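Local coordinates for protein saframycin Mx1 synthetase B (PDB 3KXW) that belongs to the AMP-binding enzyme family of the ANL clan and binds 5'-O-[(S)-(dodecanoyloxy)(hydroxy)phosphoryl]adenosine, at residues 56-61 against 158-163; 474-479 against 531-536. All coordinates share one frame; numbering follows the deposited sequence.

Contact 1: residues 56-61 against 158-163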
loop_
_atom_site.group_PDB
_atom_site.type_symbol
_atom_site.label_atom_id
_atom_site.label_comp_id
_atom_site.label_asym_id
_atom_site.label_seq_id
_atom_site.Cartn_x
_atom_site.Cartn_y
_atom_site.Cartn_z
ATOM N N THR A 56 14.649 10.150 24.446
ATOM C CA THR A 56 14.955 8.793 24.865
ATOM C C THR A 56 15.941 8.111 23.908
ATOM O O THR A 56 16.922 7.495 24.339
ATOM C CB THR A 56 13.683 7.949 24.988
ATOM O OG1 THR A 56 12.776 8.597 25.884
ATOM C CG2 THR A 56 14.022 6.560 25.501
ATOM N N LEU A 57 15.697 8.233 22.606
ATOM C CA LEU A 57 16.633 7.675 21.624
ATOM C C LEU A 57 18.041 8.252 21.814
ATOM O O LEU A 57 19.045 7.537 21.812
ATOM C CB LEU A 57 16.123 7.952 20.187
ATOM C CG LEU A 57 14.904 7.149 19.740
ATOM C CD1 LEU A 57 14.403 7.619 18.352
ATOM C CD2 LEU A 57 15.225 5.644 19.721
ATOM N N GLN A 58 18.110 9.568 21.975
ATOM C CA GLN A 58 19.389 10.220 22.198
ATOM C C GLN A 58 20.038 9.738 23.502
ATOM O O GLN A 58 21.251 9.458 23.536
ATOM C CB GLN A 58 19.204 11.739 22.181
ATOM C CG GLN A 58 18.895 12.289 20.795
ATOM C CD GLN A 58 18.501 13.758 20.822
ATOM O OE1 GLN A 58 17.992 14.266 21.824
ATOM N NE2 GLN A 58 18.708 14.434 19.711
ATOM N N ALA A 59 19.232 9.597 24.554
ATOM C CA ALA A 59 19.753 9.176 25.850
ATOM C C ALA A 59 20.293 7.759 25.767
ATOM O O ALA A 59 21.209 7.389 26.512
ATOM C CB ALA A 59 18.664 9.256 26.932
ATOM N N GLU A 60 19.738 6.973 24.850
ATOM C CA GLU A 60 20.152 5.581 24.691
ATOM C C GLU A 60 21.260 5.373 23.667
ATOM O O GLU A 60 21.600 4.234 23.336
ATOM C CB GLU A 60 18.948 4.709 24.333
ATOM C CG GLU A 60 17.929 4.605 25.448
ATOM C CD GLU A 60 18.467 3.814 26.621
ATOM O OE1 GLU A 60 18.991 2.705 26.391
ATOM O OE2 GLU A 60 18.373 4.297 27.766
ATOM N N GLY A 61 21.822 6.462 23.167
ATOM C CA GLY A 61 23.010 6.381 22.350
ATOM C C GLY A 61 22.757 6.390 20.853
ATOM O O GLY A 61 23.705 6.299 20.092
ATOM N N SER A 158 14.040 17.532 27.339
ATOM C CA SER A 158 15.421 17.103 27.241
ATOM C C SER A 158 15.898 16.911 25.793
ATOM O O SER A 158 17.080 16.657 25.553
ATOM C CB SER A 158 15.661 15.837 28.056
ATOM O OG SER A 158 15.705 16.139 29.447
ATOM N N TRP A 159 14.991 17.044 24.827
ATOM C CA TRP A 159 15.362 16.764 23.438
ATOM C C TRP A 159 16.427 17.750 22.933
ATOM O O TRP A 159 16.332 18.944 23.184
ATOM C CB TRP A 159 14.126 16.789 22.536
ATOM C CG TRP A 159 14.420 16.786 21.054
ATOM C CD1 TRP A 159 15.043 15.795 20.339
ATOM C CD2 TRP A 159 14.077 17.805 20.109
ATOM N NE1 TRP A 159 15.113 16.141 19.010
ATOM C CE2 TRP A 159 14.520 17.369 18.842
ATOM C CE3 TRP A 159 13.442 19.050 20.208
ATOM C CZ2 TRP A 159 14.357 18.137 17.691
ATOM C CZ3 TRP A 159 13.270 19.808 19.051
ATOM C CH2 TRP A 159 13.732 19.348 17.813
ATOM N N GLN A 160 17.435 17.245 22.226
ATOM C CA GLN A 160 18.426 18.131 21.601
ATOM C C GLN A 160 18.256 18.122 20.087
ATOM O O GLN A 160 18.539 17.116 19.452
ATOM C CB GLN A 160 19.844 17.677 21.960
ATOM C CG GLN A 160 20.124 17.671 23.463
ATOM C CD GLN A 160 20.549 19.035 23.983
ATOM O OE1 GLN A 160 20.563 20.023 23.238
ATOM N NE2 GLN A 160 20.909 19.096 25.267
ATOM N N PRO A 161 17.806 19.244 19.506
ATOM C CA PRO A 161 17.649 19.349 18.051
ATOM C C PRO A 161 18.957 18.991 17.354
ATOM O O PRO A 161 20.030 19.351 17.846
ATOM C CB PRO A 161 17.326 20.830 17.820
ATOM C CG PRO A 161 16.903 21.365 19.167
ATOM C CD PRO A 161 17.578 20.522 20.203
ATOM N N THR A 162 18.869 18.281 16.234
ATOM C CA THR A 162 20.047 17.937 15.450
ATOM C C THR A 162 20.053 18.844 14.228
ATOM O O THR A 162 19.110 19.588 14.011
ATOM C CB THR A 162 20.047 16.437 15.038
ATOM O OG1 THR A 162 18.965 16.183 14.134
ATOM C CG2 THR A 162 19.877 15.544 16.261
ATOM N N SER A 163 21.119 18.832 13.442
ATOM C CA SER A 163 21.112 19.658 12.232
ATOM C C SER A 163 20.715 18.829 11.027
ATOM O O SER A 163 21.565 18.273 10.354
ATOM C CB SER A 163 22.469 20.317 11.982
ATOM O OG SER A 163 22.520 21.575 12.629
HETATM O O HOH W 1 18.549 14.713 24.431
#
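With CG anti to its own carbonyl carbon (chi1 -71°) and the chain extended beyond it, the side chain of Gln58 leaves the last turn of helix 43-59 at full length and lays its amide against the backbone of Gln160. Both ends of the amide are used. Gln58 OE1 accepts the backbone N-H of Gln160, 3.1 Å from Gln160 N, in a nearly straight bond (171°) that falls in the carbonyl plane on a lone pair. Gln58 NE2 donates to Gln160 O at 2.7 Å, with the acceptor close to the plane of the Gln58 amide. Two bonds to one residue fix the rotation of the amide and tell its oxygen from its nitrogen.

A water 2.7 Å from Gln58 OE1 also donates to Ser158 O and so ties a second peptide to the same oxygen. The indole of Trp159 crosses the Gln58 side chain at a slant, its plane 15° from that of the amide, with Trp159 CD1 3.6 Å from Gln58 OE1; Trp159 NE1 is hydrogen-bonded to Tyr87 O. Thr162 CG2 lies 3.8 Å from Gln58 NE2. Glutamine suits the place because a primary amide offers a donor and an acceptor side by side, matching the N-H and C=O of one residue. This pairing joins the loop between strands 143-147 and 169-174 to the C-terminal end of helix 43-59, which closes in a Schellman motif with Gly61 as C-prime residue.

Contact 2: residues 474-479 against 531-536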
loop_
_atom_site.group_PDB
_atom_site.type_symbol
_atom_site.label_atom_id
_atom_site.label_comp_id
_atom_site.label_asym_id
_atom_site.label_seq_id
_atom_site.Cartn_x
_atom_site.Cartn_y
_atom_site.Cartn_z
ATOM N N GLU A 474 0.218 -21.341 0.655
ATOM C CA GLU A 474 -0.243 -22.682 1.004
ATOM C C GLU A 474 0.126 -23.013 2.450
ATOM O O GLU A 474 -0.682 -23.581 3.195
ATOM C CB GLU A 474 0.318 -23.712 0.005
ATOM C CG GLU A 474 -0.240 -23.504 -1.396
ATOM C CD GLU A 474 0.548 -24.225 -2.494
ATOM O OE1 GLU A 474 1.525 -24.929 -2.164
ATOM O OE2 GLU A 474 0.180 -24.085 -3.675
ATOM N N PHE A 475 1.337 -22.635 2.848
ATOM C CA PHE A 475 1.799 -22.827 4.225
ATOM C C PHE A 475 0.888 -22.125 5.225
ATOM O O PHE A 475 0.509 -22.712 6.253
ATOM C CB PHE A 475 3.228 -22.320 4.409
ATOM C CG PHE A 475 3.761 -22.521 5.805
ATOM C CD1 PHE A 475 4.464 -23.665 6.129
ATOM C CD2 PHE A 475 3.549 -21.561 6.790
ATOM C CE1 PHE A 475 4.955 -23.859 7.416
ATOM C CE2 PHE A 475 4.030 -21.751 8.083
ATOM C CZ PHE A 475 4.739 -22.909 8.389
ATOM N N SER A 476 0.567 -20.863 4.935
ATOM C CA SER A 476 -0.318 -20.074 5.777
ATOM C C SER A 476 -1.662 -20.774 5.991
ATOM O O SER A 476 -2.129 -20.899 7.126
ATOM C CB SER A 476 -0.523 -18.662 5.192
ATOM O OG SER A 476 0.633 -17.853 5.400
ATOM N N LEU A 477 -2.266 -21.240 4.900
ATOM C CA LEU A 477 -3.565 -21.912 4.968
ATOM C C LEU A 477 -3.467 -23.159 5.835
ATOM O O LEU A 477 -4.322 -23.418 6.699
ATOM C CB LEU A 477 -4.045 -22.290 3.551
ATOM C CG LEU A 477 -4.463 -21.102 2.682
ATOM C CD1 LEU A 477 -4.476 -21.431 1.184
ATOM C CD2 LEU A 477 -5.835 -20.637 3.119
HETATM N N MSE A 478 -2.411 -23.930 5.609
HETATM C CA MSE A 478 -2.246 -25.189 6.324
HETATM C C MSE A 478 -1.932 -24.965 7.794
HETATM O O MSE A 478 -2.217 -25.820 8.631
HETATM C CB MSE A 478 -1.185 -26.050 5.645
HETATM C CG MSE A 478 -1.617 -26.501 4.247
HETATM SE SE MSE A 478 -3.259 -27.644 4.217
HETATM C CE MSE A 478 -4.678 -26.273 4.113
ATOM N N HIS A 479 -1.375 -23.804 8.113
ATOM C CA HIS A 479 -0.990 -23.526 9.498
ATOM C C HIS A 479 -1.949 -22.622 10.269
ATOM O O HIS A 479 -1.723 -22.285 11.441
ATOM C CB HIS A 479 0.450 -23.046 9.549
ATOM C CG HIS A 479 1.422 -24.103 9.113
ATOM N ND1 HIS A 479 2.215 -24.801 10.003
ATOM C CD2 HIS A 479 1.678 -24.630 7.890
ATOM C CE1 HIS A 479 2.947 -25.680 9.341
ATOM N NE2 HIS A 479 2.637 -25.600 8.058
ATOM N N GLU A 531 -3.188 -10.525 5.454
ATOM C CA GLU A 531 -2.394 -10.316 6.673
ATOM C C GLU A 531 -1.002 -10.941 6.640
ATOM O O GLU A 531 -0.028 -10.304 7.035
ATOM C CB GLU A 531 -3.183 -10.802 7.888
ATOM C CG GLU A 531 -4.505 -10.068 8.011
ATOM C CD GLU A 531 -4.563 -9.037 9.136
ATOM O OE1 GLU A 531 -4.818 -9.463 10.291
ATOM O OE2 GLU A 531 -4.424 -7.802 8.872
ATOM N N ASN A 532 -0.912 -12.180 6.153
ATOM C CA ASN A 532 0.351 -12.905 6.127
ATOM C C ASN A 532 1.265 -12.538 4.967
ATOM O O ASN A 532 2.481 -12.691 5.073
ATOM C CB ASN A 532 0.101 -14.422 6.116
ATOM C CG ASN A 532 -0.414 -14.952 7.458
ATOM O OD1 ASN A 532 -0.843 -14.189 8.329
ATOM N ND2 ASN A 532 -0.376 -16.274 7.623
ATOM N N HIS A 533 0.696 -12.063 3.860
ATOM C CA HIS A 533 1.479 -11.890 2.629
ATOM C C HIS A 533 1.315 -10.553 1.917
ATOM O O HIS A 533 1.982 -10.282 0.909
ATOM C CB HIS A 533 1.180 -13.042 1.667
ATOM C CG HIS A 533 1.426 -14.376 2.282
ATOM N ND1 HIS A 533 2.693 -14.900 2.430
ATOM C CD2 HIS A 533 0.580 -15.259 2.861
ATOM C CE1 HIS A 533 2.609 -16.077 3.032
ATOM N NE2 HIS A 533 1.337 -16.316 3.307
ATOM N N GLN A 534 0.438 -9.719 2.446
ATOM C CA GLN A 534 0.127 -8.443 1.798
ATOM C C GLN A 534 -0.277 -8.664 0.349
ATOM O O GLN A 534 0.127 -7.904 -0.534
ATOM C CB GLN A 534 1.324 -7.473 1.895
ATOM C CG GLN A 534 1.607 -6.964 3.312
ATOM C CD GLN A 534 2.099 -8.060 4.237
ATOM O OE1 GLN A 534 3.141 -8.683 3.993
ATOM N NE2 GLN A 534 1.356 -8.305 5.309
ATOM N N LEU A 535 -1.071 -9.711 0.101
ATOM C CA LEU A 535 -1.585 -9.973 -1.230
ATOM C C LEU A 535 -3.105 -10.111 -1.172
ATOM O O LEU A 535 -3.653 -10.428 -0.119
ATOM C CB LEU A 535 -0.990 -11.267 -1.807
ATOM C CG LEU A 535 0.527 -11.267 -2.067
ATOM C CD1 LEU A 535 1.009 -12.683 -2.278
ATOM C CD2 LEU A 535 0.862 -10.391 -3.278
ATOM N N GLU A 536 -3.771 -9.861 -2.295
ATOM C CA GLU A 536 -5.229 -9.995 -2.366
ATOM C C GLU A 536 -5.678 -11.170 -3.226
ATOM O O GLU A 536 -5.435 -11.176 -4.429
ATOM C CB GLU A 536 -5.867 -8.721 -2.921
ATOM C CG GLU A 536 -5.497 -7.466 -2.161
ATOM C CD GLU A 536 -4.334 -6.764 -2.804
ATOM O OE1 GLU A 536 -3.383 -7.451 -3.216
ATOM O OE2 GLU A 536 -4.361 -5.525 -2.931
HETATM O O HOH W 2 -1.069 -19.122 8.965
#
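Ser476 points from helix 469-479 at the last turn of helix 515-533, and its short side chain meets two residues there. CB comes first: Ser476 CB lies 3.4 Å from Asn532 ND2 and 3.5 Å from His533 NE2, in the plane of the imidazole at its edge. One bond further out, OG stands beside the backbone N of Ser476 (chi1 -75°), which brings it between the two polar groups. From one comes the N-H of Asn532 ND2, 2.9 Å from Ser476 OG and almost straight at 175°, with the hydroxyl in the plane of the amide. The other is His533 NE2, 2.7 Å from Ser476 OG, met at the edge of the ring near its plane; either atom of this pair could be the donor.

The hydroxyl also makes a weak hydrogen bond with Asp472 O, one turn back in its own helix. A water donates to Ser476 O at 2.8 Å and is weakly bound by Asn532 ND2, adding a second path between the helices.

All three residues are buried. Serine is small enough to let the helices approach, with 7.2 Å between Ser476 CA and Asn532 CA, while its hydroxyl can both give and accept. Asparagine supplies a fixed donor, and histidine a ring nitrogen able to take either role. This is a buried polar contact between helices 469-479 and 515-533 of the C-terminal part of an ANL-family protein.

In the fold
Contact 1 and contact 2 lie in different parts of the chain and do not touch: their centres are about 40 Å apart and their nearest atoms about 24 Å. Contact 1 is in the AMP-binding enzyme part of the chain and sits at the surface, its centre about 31 Å from that of the chain. Contact 2 is in the C-terminal part and buried; its centre is about 17 Å from that of the chain. Its His533 side chain lies about 14 Å from the bound 5'-O-[(S)-(dodecanoyloxy)(hydroxy)phosphoryl]adenosine, too far to touch it. Across the regions, His533 touches Lys102 and Gln534 bonds to Lys106, both of helix 101-114, so contact 2 adjoins the larger N-terminal part.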